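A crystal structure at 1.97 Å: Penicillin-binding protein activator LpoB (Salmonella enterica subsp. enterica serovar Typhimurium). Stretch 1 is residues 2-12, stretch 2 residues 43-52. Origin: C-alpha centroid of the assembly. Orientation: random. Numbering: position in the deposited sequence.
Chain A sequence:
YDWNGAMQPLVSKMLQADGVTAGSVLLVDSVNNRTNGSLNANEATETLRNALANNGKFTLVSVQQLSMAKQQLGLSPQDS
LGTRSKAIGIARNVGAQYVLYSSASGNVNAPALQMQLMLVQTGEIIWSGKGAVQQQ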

# COMPACT_ATOMS: atom_id res chain seq x y z
N ASP A 2 0.36 17.18 3.77
CA ASP A 2 -0.31 16.57 4.91
C ASP A 2 -0.81 15.17 4.55
O ASP A 2 -1.99 15.01 4.22
N TRP A 3 0.10 14.20 4.62
CA TRP A 3 -0.21 12.82 4.26
C TRP A 3 -1.22 12.14 5.19
O TRP A 3 -2.18 11.51 4.70
N ASN A 4 -1.06 12.33 6.50
CA ASN A 4 -2.07 11.87 7.48
C ASN A 4 -3.48 12.37 7.20
O ASN A 4 -4.46 11.63 7.26
N GLY A 5 -3.60 13.65 6.88
CA GLY A 5 -4.89 14.22 6.59
C GLY A 5 -5.58 13.53 5.47
O GLY A 5 -6.81 13.32 5.51
N ALA A 6 -4.80 13.15 4.46
CA ALA A 6 -5.29 12.34 3.36
C ALA A 6 -5.46 10.85 3.70
O ALA A 6 -6.49 10.24 3.34
N MSE A 7 -4.48 10.31 4.42
CA MSE A 7 -4.39 8.86 4.60
C MSE A 7 -5.31 8.35 5.71
O MSE A 7 -5.91 7.29 5.59
N GLN A 8 -5.49 9.14 6.78
CA GLN A 8 -6.24 8.70 7.96
C GLN A 8 -7.70 8.40 7.65
O GLN A 8 -8.23 7.36 8.06
N PRO A 9 -8.37 9.29 6.94
CA PRO A 9 -9.75 9.02 6.61
C PRO A 9 -9.92 7.81 5.69
O PRO A 9 -10.94 7.14 5.77
N LEU A 10 -8.94 7.57 4.80
CA LEU A 10 -9.03 6.48 3.81
C LEU A 10 -8.77 5.16 4.54
O LEU A 10 -9.47 4.17 4.33
N VAL A 11 -7.79 5.15 5.43
CA VAL A 11 -7.55 3.95 6.25
C VAL A 11 -8.75 3.59 7.12
O VAL A 11 -9.11 2.44 7.30
N SER A 12 -9.38 4.62 7.66
CA SER A 12 -10.55 4.46 8.50
C SER A 12 -11.70 3.88 7.72
O SER A 12 -12.34 2.98 8.24
N GLU A 43 8.83 8.38 2.36
CA GLU A 43 8.23 9.20 3.42
C GLU A 43 6.71 9.13 3.46
O GLU A 43 6.08 9.20 4.52
N ALA A 44 6.10 9.02 2.29
CA ALA A 44 4.66 8.82 2.17
C ALA A 44 4.30 7.40 2.58
O ALA A 44 3.26 7.21 3.20
N THR A 45 5.17 6.44 2.26
CA THR A 45 4.96 5.02 2.53
C THR A 45 5.08 4.73 4.02
O THR A 45 4.27 3.97 4.53
N GLU A 46 6.05 5.35 4.69
CA GLU A 46 6.18 5.28 6.16
C GLU A 46 4.96 5.80 6.88
O GLU A 46 4.44 5.18 7.81
N THR A 47 4.46 6.94 6.43
CA THR A 47 3.23 7.48 7.00
C THR A 47 2.09 6.46 6.92
O THR A 47 1.32 6.28 7.84
N LEU A 48 1.97 5.84 5.75
CA LEU A 48 0.91 4.94 5.45
C LEU A 48 1.02 3.72 6.37
O LEU A 48 0.01 3.27 6.94
N ARG A 49 2.22 3.18 6.47
CA ARG A 49 2.49 1.97 7.26
C ARG A 49 2.10 2.26 8.72
O ARG A 49 1.52 1.42 9.43
N ASN A 50 2.37 3.50 9.15
CA ASN A 50 2.01 3.90 10.52
C ASN A 50 0.53 3.96 10.75
O ASN A 50 0.03 3.36 11.70
N ALA A 51 -0.17 4.63 9.85
CA ALA A 51 -1.62 4.69 9.89
C ALA A 51 -2.25 3.28 9.93
O ALA A 51 -3.26 3.07 10.61
N LEU A 52 -1.63 2.34 9.23
CA LEU A 52 -2.15 0.98 9.16
C LEU A 52 -1.82 0.13 10.37
O LEU A 52 -2.66 -0.68 10.79

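Helices 3-12 and 43-52 run in roughly the same direction, inclined at 38° with their axes 9.8 Å apart at closest approach, and no hydrogen bond joins them; apolar packing does the work.

The aromatic contact lies at the start of the first helix. Trp 3 (chi1 m) points toward the second helix, and the methyl of Ala 44 sits over one face of its indole: CB of Ala 44 is 3.7 Å from the centroid of the six-membered ring, a CH-pi contact. So small a side chain lets the flat ring come close.

The aliphatic contacts follow one and two turns later. Met 7, a selenomethionine, points toward the second helix and extends (m, t, t) obliquely across it, its CE 3.3 Å from Ala 44 O and 3.8 Å from Leu 48 CB. Val 11 (t), compact and branched, places CG2 4.1 Å from Ala 51 CB and 3.9 Å from Leu 52 CD2. Thr 47 (m) points inward and presents its methyl: CG2 lies 3.6 Å from Met 7 SE and 3.7 Å from Trp 3 CB.

Several polar side chains bond within their own stretch. Thr 47 OG1 donates to Glu 43 O (3.1 Å). CA-to-CB of Gln 8 (m, m) and Asn 4 (m) points sideways, but their ends come nearer to the second helix; Gln 8 NE2 donates to Asn 4 OD1 (2.6 Å) while lying 3.7 Å from Ala 51 CB. Asp 2 OD1 caps the first helix through a weak bond from Gly 5 N (3.3 Å).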

# COMPACT_ATOMS: atom_id res chain seq x y z
CB ASP A 2 -1.50 17.42 5.37
CG ASP A 2 -2.09 16.92 6.68
OD1 ASP A 2 -1.45 16.07 7.35
OD2 ASP A 2 -3.19 17.40 7.04
CB TRP A 3 1.08 12.02 4.20
CG TRP A 3 2.00 12.29 3.05
CD1 TRP A 3 3.27 12.78 3.16
CD2 TRP A 3 1.79 12.04 1.65
NE1 TRP A 3 3.86 12.85 1.92
CE2 TRP A 3 2.98 12.41 0.98
CE3 TRP A 3 0.72 11.56 0.90
CZ2 TRP A 3 3.12 12.32 -0.42
CZ3 TRP A 3 0.87 11.43 -0.48
CH2 TRP A 3 2.04 11.83 -1.13
CB ASN A 4 -1.65 12.22 8.93
CG ASN A 4 -0.70 11.20 9.58
OD1 ASN A 4 -0.76 10.00 9.34
ND2 ASN A 4 0.17 11.68 10.44
CB ALA A 6 -4.37 12.52 2.17
CB MSE A 7 -2.97 8.48 4.89
CG MSE A 7 -2.20 8.16 3.61
SE MSE A 7 -0.25 8.21 3.90
CE MSE A 7 0.24 7.70 2.08
CB GLN A 8 -6.18 9.74 9.10
CG GLN A 8 -4.80 10.01 9.68
CD GLN A 8 -4.18 8.81 10.33
OE1 GLN A 8 -4.88 7.93 10.84
NE2 GLN A 8 -2.84 8.75 10.32
CB PRO A 9 -10.22 10.29 5.90
CG PRO A 9 -9.04 11.16 5.71
CD PRO A 9 -8.03 10.71 6.71
CB LEU A 10 -8.02 6.69 2.71
CG LEU A 10 -8.26 7.81 1.70
CD1 LEU A 10 -7.13 7.94 0.70
CD2 LEU A 10 -9.56 7.53 0.97
CB VAL A 11 -6.30 4.09 7.11
CG1 VAL A 11 -6.27 3.01 8.18
CG2 VAL A 11 -5.07 4.03 6.22
CB SER A 12 -10.93 5.83 9.09
OG SER A 12 -12.07 5.70 9.89
CB GLU A 43 8.67 10.65 3.28
CG GLU A 43 8.32 11.54 4.46
CD GLU A 43 8.65 13.01 4.21
OE1 GLU A 43 8.45 13.51 3.06
OE2 GLU A 43 9.09 13.66 5.20
CB ALA A 44 4.23 9.05 0.72
CB THR A 45 5.97 4.16 1.75
OG1 THR A 45 5.91 4.47 0.35
CG2 THR A 45 5.67 2.68 1.95
CB GLU A 46 7.42 6.00 6.67
CG GLU A 46 8.70 5.16 6.57
CD GLU A 46 8.71 3.95 7.51
OE1 GLU A 46 8.31 4.11 8.69
OE2 GLU A 46 9.10 2.82 7.12
CB THR A 47 2.84 8.81 6.30
OG1 THR A 47 3.85 9.79 6.58
CG2 THR A 47 1.51 9.36 6.79
CB LEU A 48 0.99 4.47 3.96
CG LEU A 48 -0.20 3.59 3.52
CD1 LEU A 48 -1.53 4.18 3.88
CD2 LEU A 48 -0.11 3.27 2.03
CB ARG A 49 3.93 1.54 7.12
CG ARG A 49 4.29 0.88 5.79
CD ARG A 49 5.79 0.62 5.70
NE ARG A 49 6.22 -0.22 6.79
CZ ARG A 49 6.36 -1.54 6.77
NH1 ARG A 49 6.16 -2.23 5.67
NH2 ARG A 49 6.74 -2.20 7.87
CB ASN A 50 2.71 5.20 10.88
CG ASN A 50 4.21 5.01 11.07
OD1 ASN A 50 5.02 5.78 10.56
ND2 ASN A 50 4.58 3.98 11.80
CB ALA A 51 -2.21 5.47 8.72
CB LEU A 52 -1.60 0.32 7.91
CG LEU A 52 -2.15 0.87 6.60
CD1 LEU A 52 -1.28 0.45 5.44
CD2 LEU A 52 -3.59 0.46 6.39